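PDB 5DOZ: JamJ from Lyngbya majuscula, which probably reduces the carbon-carbon double bond of acyl-carrier-bound enoyl intermediates in polyketide synthesis, using NADPH as the hydride donor. Local coordinates for residues A14-L19 against D72-G77; L22-L27 against F312-I317; Y235-L240 against A264-D269. All coordinates share one frame; numbering follows the deposited sequence.

Contact 1 (A14-L19 against D72-G77); sequences ASYGLL and DHLTFG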
ATOM      1  N   ALA A  14     -21.587  11.522   4.168  1.00 40.50           N
ATOM      2  CA  ALA A  14     -22.924  11.399   4.768  1.00 42.54           C
ATOM      3  C   ALA A  14     -23.752  10.264   4.156  1.00 43.52           C
ATOM      4  O   ALA A  14     -24.804   9.896   4.688  1.00 45.42           O
ATOM      5  CB  ALA A  14     -23.673  12.723   4.685  1.00 43.62           C
ATOM      6  N   SER A  15     -23.271   9.727   3.036  1.00 42.56           N
ATOM      7  CA  SER A  15     -23.871   8.564   2.384  1.00 42.70           C
ATOM      8  C   SER A  15     -22.898   7.969   1.367  1.00 41.35           C
ATOM      9  O   SER A  15     -22.091   8.685   0.777  1.00 40.75           O
ATOM     10  CB  SER A  15     -25.182   8.940   1.693  1.00 44.41           C
ATOM     11  OG  SER A  15     -24.956   9.894   0.672  1.00 44.27           O
ATOM     12  N   TYR A  16     -22.994   6.658   1.162  1.00 41.06           N
ATOM     13  CA  TYR A  16     -22.121   5.919   0.248  1.00 39.82           C
ATOM     14  C   TYR A  16     -22.404   6.195  -1.237  1.00 39.92           C
ATOM     15  O   TYR A  16     -23.451   6.746  -1.586  1.00 40.16           O
ATOM     16  CB  TYR A  16     -22.267   4.418   0.519  1.00 39.84           C
ATOM     17  CG  TYR A  16     -21.761   3.968   1.872  1.00 39.77           C
ATOM     18  CD1 TYR A  16     -20.407   4.071   2.196  1.00 38.21           C
ATOM     19  CD2 TYR A  16     -22.626   3.424   2.823  1.00 40.38           C
ATOM     20  CE1 TYR A  16     -19.932   3.652   3.422  1.00 38.02           C
ATOM     21  CE2 TYR A  16     -22.151   3.000   4.062  1.00 40.29           C
ATOM     22  CZ  TYR A  16     -20.800   3.117   4.351  1.00 39.13           C
ATOM     23  OH  TYR A  16     -20.295   2.708   5.567  1.00 39.28           O
ATOM     24  N   GLY A  17     -21.461   5.821  -2.103  1.00 39.30           N
ATOM     25  CA  GLY A  17     -21.729   5.723  -3.545  1.00 39.22           C
ATOM     26  C   GLY A  17     -21.223   6.805  -4.481  1.00 39.31           C
ATOM     27  O   GLY A  17     -21.043   6.549  -5.674  1.00 40.04           O
ATOM     28  N   LEU A  18     -21.005   8.012  -3.958  1.00 39.24           N
ATOM     29  CA  LEU A  18     -20.567   9.156  -4.772  1.00 39.16           C
ATOM     30  C   LEU A  18     -19.454   9.948  -4.078  1.00 38.60           C
ATOM     31  O   LEU A  18     -19.565  10.272  -2.894  1.00 39.24           O
ATOM     32  CB  LEU A  18     -21.751  10.086  -5.080  1.00 40.22           C
ATOM     33  CG  LEU A  18     -22.972   9.527  -5.826  1.00 41.08           C
ATOM     34  CD1 LEU A  18     -24.245  10.240  -5.388  1.00 42.25           C
ATOM     35  CD2 LEU A  18     -22.799   9.597  -7.339  1.00 40.78           C
ATOM     36  N   LEU A  19     -18.390  10.265  -4.818  1.00 37.72           N
ATOM     37  CA  LEU A  19     -17.220  10.948  -4.244  1.00 36.68           C
ATOM     38  C   LEU A  19     -17.487  12.408  -3.902  1.00 37.03           C
ATOM     39  O   LEU A  19     -16.825  12.981  -3.036  1.00 35.84           O
ATOM     40  CB  LEU A  19     -16.005  10.842  -5.176  1.00 36.41           C
ATOM     41  CG  LEU A  19     -15.481   9.453  -5.572  1.00 35.68           C
ATOM     42  CD1 LEU A  19     -14.191   9.585  -6.363  1.00 35.32           C
ATOM     43  CD2 LEU A  19     -15.270   8.556  -4.363  1.00 34.86           C
ATOM     44  N   ASP A  72     -21.911   6.989   8.967  1.00 45.21           N
ATOM     45  CA  ASP A  72     -21.540   8.019   9.936  1.00 44.73           C
ATOM     46  C   ASP A  72     -20.325   7.635  10.773  1.00 43.42           C
ATOM     47  O   ASP A  72     -19.693   8.495  11.389  1.00 44.45           O
ATOM     48  CB  ASP A  72     -22.723   8.311  10.868  1.00 47.10           C
ATOM     49  CG  ASP A  72     -23.989   8.677  10.114  1.00 48.35           C
ATOM     50  OD1 ASP A  72     -23.886   9.262   9.013  1.00 48.93           O
ATOM     51  OD2 ASP A  72     -25.089   8.383  10.625  1.00 49.88           O
ATOM     52  N   HIS A  73     -20.006   6.343  10.799  1.00 41.80           N
ATOM     53  CA  HIS A  73     -18.869   5.839  11.569  1.00 39.86           C
ATOM     54  C   HIS A  73     -17.616   5.647  10.707  1.00 37.04           C
ATOM     55  O   HIS A  73     -16.550   5.288  11.217  1.00 36.51           O
ATOM     56  CB  HIS A  73     -19.244   4.533  12.280  1.00 41.11           C
ATOM     57  CG  HIS A  73     -20.493   4.632  13.103  1.00 43.21           C
ATOM     58  ND1 HIS A  73     -21.549   3.758  12.963  1.00 44.70           N
ATOM     59  CD2 HIS A  73     -20.861   5.516  14.062  1.00 43.74           C
ATOM     60  CE1 HIS A  73     -22.507   4.090  13.809  1.00 45.86           C
ATOM     61  NE2 HIS A  73     -22.117   5.155  14.485  1.00 45.42           N
ATOM     62  N   LEU A  74     -17.747   5.890   9.406  1.00 35.99           N
ATOM     63  CA  LEU A  74     -16.635   5.705   8.477  1.00 33.85           C
ATOM     64  C   LEU A  74     -15.666   6.889   8.512  1.00 32.51           C
ATOM     65  O   LEU A  74     -16.068   8.053   8.413  1.00 32.61           O
ATOM     66  CB  LEU A  74     -17.144   5.444   7.050  1.00 33.52           C
ATOM     67  CG  LEU A  74     -16.156   4.988   5.962  1.00 33.35           C
ATOM     68  CD1 LEU A  74     -15.506   3.646   6.283  1.00 32.71           C
ATOM     69  CD2 LEU A  74     -16.848   4.929   4.608  1.00 33.15           C
ATOM     70  N   THR A  75     -14.389   6.573   8.687  1.00 30.69           N
ATOM     71  CA  THR A  75     -13.317   7.554   8.554  1.00 29.40           C
ATOM     72  C   THR A  75     -12.402   7.097   7.421  1.00 27.99           C
ATOM     73  O   THR A  75     -12.546   5.986   6.903  1.00 28.09           O
ATOM     74  CB  THR A  75     -12.515   7.726   9.865  1.00 29.65           C
ATOM     75  OG1 THR A  75     -12.015   6.454  10.298  1.00 29.36           O
ATOM     76  CG2 THR A  75     -13.385   8.347  10.972  1.00 29.46           C
ATOM     77  N   PHE A  76     -11.475   7.959   7.027  1.00 26.74           N
ATOM     78  CA  PHE A  76     -10.617   7.697   5.881  1.00 25.35           C
ATOM     79  C   PHE A  76      -9.161   7.937   6.249  1.00 24.47           C
ATOM     80  O   PHE A  76      -8.866   8.808   7.064  1.00 24.34           O
ATOM     81  CB  PHE A  76     -11.026   8.603   4.707  1.00 25.37           C
ATOM     82  CG  PHE A  76     -12.440   8.385   4.227  1.00 25.62           C
ATOM     83  CD1 PHE A  76     -13.500   9.114   4.772  1.00 26.03           C
ATOM     84  CD2 PHE A  76     -12.715   7.458   3.229  1.00 25.49           C
ATOM     85  CE1 PHE A  76     -14.800   8.917   4.331  1.00 26.07           C
ATOM     86  CE2 PHE A  76     -14.012   7.255   2.783  1.00 25.59           C
ATOM     87  CZ  PHE A  76     -15.057   7.988   3.335  1.00 26.04           C
ATOM     88  N   GLY A  77      -8.258   7.158   5.652  1.00 23.71           N
ATOM     89  CA  GLY A  77      -6.816   7.378   5.794  1.00 22.86           C
ATOM     90  C   GLY A  77      -6.088   6.274   6.533  1.00 22.29           C
ATOM     91  O   GLY A  77      -6.279   6.094   7.736  1.00 22.03           O
TER
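D72 meets A14 where the two backbones come nearest to each other, with their CA atoms 6.3 Å apart. The CB of D72 points away from the facing loop, yet the carboxylate bends back until OD1 is 4.5 Å from A14 O. Both atoms are acceptors, and this is a loose approach at the border of the contact.

L74 carries the side-chain packing. Its CB faces the opposite loop, and with CG swung away from the backbone N (chi1 -170°) the CD2 methyl reaches Y16. CD2 lies 3.5 Å from Y16 CE1, near the plane of the ring and at its edge. This methyl-to-edge approach is therefore neither a stack nor a CH-pi contact over the face. Y16 gets there by holding its CG opposite its own carbonyl carbon (chi1 -66°), which sends the ring obliquely across the L74 side chain, with its CE1 edge at CD2. K12 NZ, from the strand that leads into residues 14-19, grips two backbone oxygens of residues 72-77, those of D72 and L74.

No hydrogen bond joins the two loops directly, and they bury just 112 Å² together, as expected of one apolar touch plus a loose flank.

Farther along, F76 turns its CB toward the first loop, but its ring packs on L11 and I13 of strand 9-13. The contact thus joins the turn of hairpin 9-26 to the loop leading into strand 79-87, with helix 48-54 touching both, through N53 on L74 and F76 and A54 on L19, and helix 317-326 beside L19.

Contact 2 (L22-L27 against F312-I317); sequences LTWVSL and FPNEDI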
ATOM      1  N   LEU A  22     -17.811  13.856  -0.161  1.00 37.24           N
ATOM      2  CA  LEU A  22     -16.684  13.871   0.770  1.00 35.99           C
ATOM      3  C   LEU A  22     -16.553  15.267   1.369  1.00 36.90           C
ATOM      4  O   LEU A  22     -16.318  16.242   0.652  1.00 37.81           O
ATOM      5  CB  LEU A  22     -15.382  13.458   0.073  1.00 34.62           C
ATOM      6  CG  LEU A  22     -15.198  11.970  -0.255  1.00 33.65           C
ATOM      7  CD1 LEU A  22     -14.121  11.775  -1.312  1.00 32.92           C
ATOM      8  CD2 LEU A  22     -14.897  11.156   0.996  1.00 32.35           C
ATOM      9  N   THR A  23     -16.712  15.351   2.686  1.00 36.69           N
ATOM     10  CA  THR A  23     -16.789  16.627   3.375  1.00 37.25           C
ATOM     11  C   THR A  23     -15.864  16.647   4.589  1.00 36.25           C
ATOM     12  O   THR A  23     -15.738  15.652   5.302  1.00 34.91           O
ATOM     13  CB  THR A  23     -18.245  16.923   3.816  1.00 39.23           C
ATOM     14  OG1 THR A  23     -19.140  16.723   2.708  1.00 40.68           O
ATOM     15  CG2 THR A  23     -18.397  18.357   4.333  1.00 39.64           C
ATOM     16  N   TRP A  24     -15.212  17.789   4.804  1.00 36.48           N
ATOM     17  CA  TRP A  24     -14.452  18.033   6.024  1.00 35.98           C
ATOM     18  C   TRP A  24     -15.390  18.564   7.107  1.00 36.99           C
ATOM     19  O   TRP A  24     -15.920  19.672   6.999  1.00 38.60           O
ATOM     20  CB  TRP A  24     -13.303  19.010   5.763  1.00 35.53           C
ATOM     21  CG  TRP A  24     -12.249  18.459   4.841  1.00 34.83           C
ATOM     22  CD1 TRP A  24     -12.106  18.724   3.506  1.00 35.07           C
ATOM     23  CD2 TRP A  24     -11.195  17.546   5.182  1.00 33.46           C
ATOM     24  NE1 TRP A  24     -11.031  18.034   2.997  1.00 34.15           N
ATOM     25  CE2 TRP A  24     -10.454  17.302   4.002  1.00 33.24           C
ATOM     26  CE3 TRP A  24     -10.804  16.909   6.368  1.00 32.89           C
ATOM     27  CZ2 TRP A  24      -9.341  16.452   3.974  1.00 32.19           C
ATOM     28  CZ3 TRP A  24      -9.696  16.057   6.339  1.00 31.92           C
ATOM     29  CH2 TRP A  24      -8.980  15.839   5.150  1.00 31.72           C
ATOM     30  N   VAL A  25     -15.609  17.750   8.133  1.00 36.62           N
ATOM     31  CA  VAL A  25     -16.494  18.093   9.244  1.00 38.01           C
ATOM     32  C   VAL A  25     -15.652  18.417  10.484  1.00 38.16           C
ATOM     33  O   VAL A  25     -14.528  17.926  10.628  1.00 37.50           O
ATOM     34  CB  VAL A  25     -17.487  16.938   9.546  1.00 38.18           C
ATOM     35  CG1 VAL A  25     -18.429  17.297  10.691  1.00 39.44           C
ATOM     36  CG2 VAL A  25     -18.296  16.581   8.305  1.00 37.81           C
ATOM     37  N   SER A  26     -16.200  19.251  11.366  1.00 39.32           N
ATOM     38  CA  SER A  26     -15.547  19.625  12.622  1.00 39.31           C
ATOM     39  C   SER A  26     -15.026  18.412  13.389  1.00 38.39           C
ATOM     40  O   SER A  26     -15.715  17.396  13.502  1.00 38.53           O
ATOM     41  CB  SER A  26     -16.514  20.425  13.499  1.00 40.40           C
ATOM     42  OG  SER A  26     -15.945  20.699  14.769  1.00 40.76           O
ATOM     43  N   LEU A  27     -13.801  18.522  13.901  1.00 38.36           N
ATOM     44  CA  LEU A  27     -13.189  17.455  14.694  1.00 37.46           C
ATOM     45  C   LEU A  27     -12.921  17.949  16.104  1.00 38.52           C
ATOM     46  O   LEU A  27     -12.187  18.919  16.295  1.00 39.46           O
ATOM     47  CB  LEU A  27     -11.888  16.962  14.047  1.00 35.90           C
ATOM     48  CG  LEU A  27     -10.960  16.026  14.838  1.00 34.85           C
ATOM     49  CD1 LEU A  27     -11.543  14.626  14.971  1.00 34.08           C
ATOM     50  CD2 LEU A  27      -9.582  15.974  14.190  1.00 33.86           C
ATOM     51  N   PHE A 312      -2.161  17.220  -4.052  1.00 29.28           N
ATOM     52  CA  PHE A 312      -3.397  18.001  -4.014  1.00 29.50           C
ATOM     53  C   PHE A 312      -3.526  18.732  -2.666  1.00 30.06           C
ATOM     54  O   PHE A 312      -3.151  18.177  -1.631  1.00 29.31           O
ATOM     55  CB  PHE A 312      -4.613  17.085  -4.187  1.00 29.11           C
ATOM     56  CG  PHE A 312      -4.771  16.517  -5.575  1.00 29.09           C
ATOM     57  CD1 PHE A 312      -4.125  15.342  -5.940  1.00 28.46           C
ATOM     58  CD2 PHE A 312      -5.593  17.148  -6.509  1.00 29.40           C
ATOM     59  CE1 PHE A 312      -4.275  14.815  -7.213  1.00 28.50           C
ATOM     60  CE2 PHE A 312      -5.747  16.627  -7.785  1.00 29.53           C
ATOM     61  CZ  PHE A 312      -5.090  15.455  -8.137  1.00 29.17           C
ATOM     62  N   PRO A 313      -4.061  19.975  -2.667  1.00 30.90           N
ATOM     63  CA  PRO A 313      -4.410  20.605  -1.385  1.00 31.73           C
ATOM     64  C   PRO A 313      -5.659  19.956  -0.781  1.00 31.97           C
ATOM     65  O   PRO A 313      -6.454  19.361  -1.515  1.00 31.84           O
ATOM     66  CB  PRO A 313      -4.689  22.065  -1.766  1.00 32.46           C
ATOM     67  CG  PRO A 313      -5.063  22.026  -3.210  1.00 32.50           C
ATOM     68  CD  PRO A 313      -4.324  20.862  -3.818  1.00 31.50           C
ATOM     69  N   ASN A 314      -5.827  20.061   0.538  1.00 32.64           N
ATOM     70  CA  ASN A 314      -6.947  19.404   1.224  1.00 33.99           C
ATOM     71  C   ASN A 314      -8.315  19.851   0.712  1.00 35.52           C
ATOM     72  O   ASN A 314      -9.263  19.061   0.703  1.00 35.53           O
ATOM     73  CB  ASN A 314      -6.879  19.609   2.743  1.00 34.16           C
ATOM     74  CG  ASN A 314      -7.601  20.866   3.194  1.00 35.05           C
ATOM     75  OD1 ASN A 314      -7.102  21.974   3.016  1.00 35.90           O
ATOM     76  ND2 ASN A 314      -8.785  20.700   3.777  1.00 35.23           N
ATOM     77  N   GLU A 315      -8.407  21.117   0.302  1.00 37.14           N
ATOM     78  CA  GLU A 315      -9.658  21.706  -0.180  1.00 39.25           C
ATOM     79  C   GLU A 315     -10.184  20.988  -1.423  1.00 39.14           C
ATOM     80  O   GLU A 315     -11.390  20.978  -1.673  1.00 40.18           O
ATOM     81  CB  GLU A 315      -9.497  23.207  -0.473  1.00 41.26           C
ATOM     82  CG  GLU A 315      -8.713  23.994   0.574  1.00 42.20           C
ATOM     83  CD  GLU A 315      -7.220  24.038   0.277  1.00 43.14           C
ATOM     84  OE1 GLU A 315      -6.439  23.377   1.001  1.00 42.01           O
ATOM     85  OE2 GLU A 315      -6.823  24.730  -0.689  1.00 44.15           O
ATOM     86  N   ASP A 316      -9.278  20.377  -2.185  1.00 37.98           N
ATOM     87  CA  ASP A 316      -9.644  19.649  -3.399  1.00 37.64           C
ATOM     88  C   ASP A 316      -9.594  18.126  -3.205  1.00 35.77           C
ATOM     89  O   ASP A 316      -9.200  17.388  -4.110  1.00 35.38           O
ATOM     90  CB  ASP A 316      -8.757  20.092  -4.573  1.00 38.69           C
ATOM     91  CG  ASP A 316      -8.814  21.598  -4.816  1.00 40.59           C
ATOM     92  OD1 ASP A 316      -9.895  22.199  -4.622  1.00 41.15           O
ATOM     93  OD2 ASP A 316      -7.776  22.184  -5.201  1.00 41.36           O
ATOM     94  N   ILE A 317     -10.011  17.670  -2.023  1.00 34.44           N
ATOM     95  CA  ILE A 317      -9.999  16.244  -1.670  1.00 33.06           C
ATOM     96  C   ILE A 317     -10.758  15.370  -2.678  1.00 32.69           C
ATOM     97  O   ILE A 317     -10.262  14.310  -3.076  1.00 32.19           O
ATOM     98  CB  ILE A 317     -10.490  15.998  -0.211  1.00 32.83           C
ATOM     99  CG1 ILE A 317     -10.335  14.526   0.201  1.00 32.17           C
ATOM    100  CG2 ILE A 317     -11.935  16.447  -0.019  1.00 33.32           C
ATOM    101  CD1 ILE A 317      -8.918  14.103   0.524  1.00 31.38           C
TER
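W24 donates the one hydrogen bond of this contact, from NE1 to the backbone O of N314, at 3.1 Å and with an N-H...O angle of 142°. The indole does not approach on a lone pair of that oxygen: NE1 stands 47° out of the carbonyl plane. The same carbonyl receives a weak bond from I317 N at the start of helix 317-326, so two donors share it.

Packing over the indole comes from the N314 side chain, whose amide lies over one face, offset toward the rim. W24 presents that face by holding its CG anti to its own carbonyl carbon. Amide and ring planes are 65° apart, which rules out a parallel stack.

I317 crosses the indole at about a right angle. Its CD1 makes the apolar touch, 4.2 Å from W24 CZ2, while its CG2 methyl packs beside the indole N-H, 3.5 Å from W24 NE1. L22, buried and turned toward residues 312-317, adds its backbone O, 4.4 Å from I317 CG2. V9, L11 and M337 also touch W24.

Altogether 241 Å² is buried where the N-terminal hairpin meets the turn between strand 309-313 and helix 317-326. Within this mixed polar and apolar contact a main-chain oxygen satisfies the indole N-H, which, with N314 over one face and I317 beside the N-H, probably helps to set the rotation of the indole.

Contact 3 (Y235-L240 against A264-D269); sequences YIQKNL and AQKRSD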
ATOM      1  N   TYR A 235      -7.605 -13.797 -14.570  1.00 32.63           N
ATOM      2  CA  TYR A 235      -6.288 -13.296 -14.154  1.00 31.47           C
ATOM      3  C   TYR A 235      -5.535 -14.208 -13.189  1.00 31.46           C
ATOM      4  O   TYR A 235      -4.315 -14.339 -13.291  1.00 31.43           O
ATOM      5  CB  TYR A 235      -6.397 -11.889 -13.551  1.00 30.56           C
ATOM      6  CG  TYR A 235      -6.279 -10.767 -14.560  1.00 30.24           C
ATOM      7  CD1 TYR A 235      -7.404 -10.280 -15.223  1.00 30.62           C
ATOM      8  CD2 TYR A 235      -5.041 -10.194 -14.853  1.00 29.58           C
ATOM      9  CE1 TYR A 235      -7.301  -9.255 -16.148  1.00 30.67           C
ATOM     10  CE2 TYR A 235      -4.928  -9.166 -15.776  1.00 29.68           C
ATOM     11  CZ  TYR A 235      -6.060  -8.699 -16.417  1.00 30.32           C
ATOM     12  OH  TYR A 235      -5.966  -7.678 -17.335  1.00 30.80           O
ATOM     13  N   ILE A 236      -6.246 -14.826 -12.248  1.00 31.72           N
ATOM     14  CA  ILE A 236      -5.592 -15.720 -11.291  1.00 31.93           C
ATOM     15  C   ILE A 236      -5.042 -16.976 -11.974  1.00 32.68           C
ATOM     16  O   ILE A 236      -3.901 -17.370 -11.725  1.00 32.95           O
ATOM     17  CB  ILE A 236      -6.493 -16.061 -10.084  1.00 31.57           C
ATOM     18  CG1 ILE A 236      -6.716 -14.801  -9.233  1.00 30.91           C
ATOM     19  CG2 ILE A 236      -5.862 -17.166  -9.245  1.00 31.23           C
ATOM     20  CD1 ILE A 236      -7.760 -14.932  -8.142  1.00 30.68           C
ATOM     21  N   GLN A 237      -5.847 -17.580 -12.843  1.00 33.77           N
ATOM     22  CA  GLN A 237      -5.437 -18.772 -13.591  1.00 34.73           C
ATOM     23  C   GLN A 237      -4.244 -18.472 -14.503  1.00 35.20           C
ATOM     24  O   GLN A 237      -3.323 -19.282 -14.611  1.00 36.34           O
ATOM     25  CB  GLN A 237      -6.612 -19.339 -14.401  1.00 35.14           C
ATOM     26  CG  GLN A 237      -6.308 -20.638 -15.143  1.00 35.92           C
ATOM     27  CD  GLN A 237      -6.025 -21.798 -14.205  1.00 36.23           C
ATOM     28  OE1 GLN A 237      -6.945 -22.383 -13.626  1.00 36.91           O
ATOM     29  NE2 GLN A 237      -4.749 -22.141 -14.052  1.00 35.45           N
ATOM     30  N   LYS A 238      -4.269 -17.307 -15.148  1.00 35.45           N
ATOM     31  CA  LYS A 238      -3.168 -16.863 -16.000  1.00 35.57           C
ATOM     32  C   LYS A 238      -1.886 -16.658 -15.199  1.00 34.20           C
ATOM     33  O   LYS A 238      -0.798 -16.983 -15.677  1.00 34.00           O
ATOM     34  CB  LYS A 238      -3.535 -15.580 -16.760  1.00 36.23           C
ATOM     35  CG  LYS A 238      -4.573 -15.760 -17.860  1.00 38.34           C
ATOM     36  CD  LYS A 238      -4.151 -16.792 -18.901  1.00 39.79           C
ATOM     37  CE  LYS A 238      -5.195 -16.940 -20.002  1.00 41.28           C
ATOM     38  NZ  LYS A 238      -6.545 -17.310 -19.486  1.00 42.02           N
ATOM     39  N   ASN A 239      -2.021 -16.122 -13.986  1.00 33.01           N
ATOM     40  CA  ASN A 239      -0.887 -15.996 -13.067  1.00 32.21           C
ATOM     41  C   ASN A 239      -0.283 -17.356 -12.707  1.00 32.48           C
ATOM     42  O   ASN A 239       0.934 -17.516 -12.712  1.00 32.28           O
ATOM     43  CB  ASN A 239      -1.282 -15.235 -11.794  1.00 31.41           C
ATOM     44  CG  ASN A 239      -1.487 -13.746 -12.032  1.00 31.03           C
ATOM     45  OD1 ASN A 239      -0.973 -13.175 -12.990  1.00 31.25           O
ATOM     46  ND2 ASN A 239      -2.247 -13.111 -11.148  1.00 30.56           N
ATOM     47  N   LEU A 240      -1.132 -18.334 -12.401  1.00 33.00           N
ATOM     48  CA  LEU A 240      -0.656 -19.686 -12.106  1.00 33.73           C
ATOM     49  C   LEU A 240       0.144 -20.275 -13.271  1.00 34.49           C
ATOM     50  O   LEU A 240       1.155 -20.943 -13.049  1.00 35.68           O
ATOM     51  CB  LEU A 240      -1.811 -20.622 -11.737  1.00 34.38           C
ATOM     52  CG  LEU A 240      -2.672 -20.310 -10.511  1.00 34.61           C
ATOM     53  CD1 LEU A 240      -3.690 -21.417 -10.303  1.00 35.80           C
ATOM     54  CD2 LEU A 240      -1.841 -20.117  -9.253  1.00 34.36           C
ATOM     55  N   ALA A 264      -4.243 -25.228  -4.351  1.00 47.94           N
ATOM     56  CA  ALA A 264      -3.642 -26.562  -4.247  1.00 49.77           C
ATOM     57  C   ALA A 264      -4.225 -27.561  -5.257  1.00 51.42           C
ATOM     58  O   ALA A 264      -3.542 -28.507  -5.663  1.00 51.85           O
ATOM     59  CB  ALA A 264      -3.780 -27.096  -2.830  1.00 49.95           C
ATOM     60  N   GLN A 265      -5.481 -27.343  -5.652  1.00 52.50           N
ATOM     61  CA  GLN A 265      -6.148 -28.165  -6.670  1.00 53.80           C
ATOM     62  C   GLN A 265      -5.462 -28.051  -8.025  1.00 52.66           C
ATOM     63  O   GLN A 265      -5.370 -29.028  -8.767  1.00 53.72           O
ATOM     64  CB  GLN A 265      -7.620 -27.766  -6.820  1.00 55.28           C
ATOM     65  CG  GLN A 265      -8.560 -28.338  -5.769  1.00 57.64           C
ATOM     66  CD  GLN A 265      -9.974 -27.794  -5.896  1.00 58.63           C
ATOM     67  OE1 GLN A 265     -10.656 -28.025  -6.898  1.00 58.96           O
ATOM     68  NE2 GLN A 265     -10.423 -27.067  -4.875  1.00 58.28           N
ATOM     69  N   LYS A 266      -4.979 -26.852  -8.338  1.00 51.08           N
ATOM     70  CA  LYS A 266      -4.398 -26.565  -9.646  1.00 49.91           C
ATOM     71  C   LYS A 266      -2.888 -26.814  -9.660  1.00 48.42           C
ATOM     72  O   LYS A 266      -2.372 -27.533 -10.521  1.00 49.28           O
ATOM     73  CB  LYS A 266      -4.720 -25.122 -10.055  1.00 49.65           C
ATOM     74  CG  LYS A 266      -4.893 -24.909 -11.550  1.00 51.51           C
ATOM     75  CD  LYS A 266      -6.261 -25.373 -12.037  1.00 52.02           C
ATOM     76  CE  LYS A 266      -6.238 -25.670 -13.530  1.00 52.58           C
ATOM     77  NZ  LYS A 266      -7.563 -26.120 -14.043  1.00 53.45           N
ATOM     78  N   ARG A 267      -2.189 -26.229  -8.690  1.00 45.96           N
ATOM     79  CA  ARG A 267      -0.737 -26.297  -8.626  1.00 44.43           C
ATOM     80  C   ARG A 267      -0.292 -26.559  -7.187  1.00 44.53           C
ATOM     81  O   ARG A 267      -0.199 -25.633  -6.377  1.00 44.00           O
ATOM     82  CB  ARG A 267      -0.124 -24.988  -9.142  1.00 42.91           C
ATOM     83  CG  ARG A 267      -0.389 -24.656 -10.609  1.00 41.72           C
ATOM     84  CD  ARG A 267       0.660 -25.273 -11.522  1.00 41.34           C
ATOM     85  NE  ARG A 267       2.008 -25.085 -10.989  1.00 40.57           N
ATOM     86  CZ  ARG A 267       2.809 -24.067 -11.286  1.00 39.82           C
ATOM     87  NH1 ARG A 267       2.419 -23.123 -12.132  1.00 39.35           N
ATOM     88  NH2 ARG A 267       4.011 -23.998 -10.735  1.00 39.68           N
ATOM     89  N   SER A 268      -0.026 -27.826  -6.876  1.00 44.69           N
ATOM     90  CA  SER A 268       0.335 -28.241  -5.515  1.00 44.71           C
ATOM     91  C   SER A 268       1.744 -27.806  -5.106  1.00 44.15           C
ATOM     92  O   SER A 268       2.048 -27.690  -3.917  1.00 44.04           O
ATOM     93  CB  SER A 268       0.185 -29.760  -5.363  1.00 45.91           C
ATOM     94  OG  SER A 268       1.027 -30.452  -6.271  1.00 46.59           O
ATOM     95  N   ASP A 269       2.591 -27.560  -6.101  1.00 43.79           N
ATOM     96  CA  ASP A 269       3.998 -27.225  -5.885  1.00 43.80           C
ATOM     97  C   ASP A 269       4.226 -25.815  -5.333  1.00 43.00           C
ATOM     98  O   ASP A 269       5.254 -25.547  -4.711  1.00 43.45           O
ATOM     99  CB  ASP A 269       4.757 -27.360  -7.206  1.00 43.88           C
ATOM    100  CG  ASP A 269       4.212 -26.438  -8.286  1.00 43.44           C
ATOM    101  OD1 ASP A 269       3.027 -26.579  -8.659  1.00 43.60           O
ATOM    102  OD2 ASP A 269       4.970 -25.567  -8.760  1.00 42.87           O
TER
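Q237 swings its CG away from its own backbone N (chi1 -176°) and then folds at the next bond, and this bend lays its amide across the aliphatic chain of K266. K266 is itself bent at chi2, and the two side chains cross at about a right angle. Q237 OE1 sits 3.4 Å from K266 CE, and Q237 NE2 is 3.7 Å from K266 CG, so the amide lies mainly against the methylenes, with the ammonium a little farther from OE1. NE2 has a weak bond to D241 one turn on. About one turn farther along the helix than Q237, L240 meets the base of the same lysine, its CD1 being 3.9 Å from K266 CB; W258 and Y249 also pack on this leucine.

R267 bends at chi2 and chi3, which brings its guanidinium edge to the end of helix 235-242. There R267 NH1 comes within 2.7 Å of L240 O, but the angle is too poor for a hydrogen bond; NH1 is bonded to L243 O and NH2 to A244 O. The other partner is D269, held side-on: R267 NE to D269 OD1 is 2.9 Å (159°), and R267 NH2 to D269 OD2 is 2.7 Å (164°). Both oxygens use syn lone pairs, and both bonds lie close to the guanidinium plane.

A positive group among the carbonyls at the C-terminal end of helix 235-242 would be electrostatically favourable. The salt bridge to D269 holds the orientation of that group, while its bonds to L243 O and A244 O, with that from E246 N to D269 OD2, join the region after helix 235-242 to the loop after helix 260-266 in the Rossmann fold.

Contacts 1 and 2 are neighbours, with centres 12 Å apart, and they touch where F76 CZ packs 3.9 Å from L22 CD2. Their segments alternate along the chain. Together they hold hairpin 9-26 both to the loop before strand 79-87 and to the turn between strand 309-313 and helix 317-326. Contact 3 is nested within the long loop that contact 2 closes, yet lies on the opposite side of the chain's centre, with centres 43 Å apart. From contact 1 it is 36 Å, centre to centre. It lies among the helices that flank the parallel Rossmann sheet, the other two in the antiparallel-rich part. The bound NADPH lies about 14 Å from the L74 side chain of contact 1.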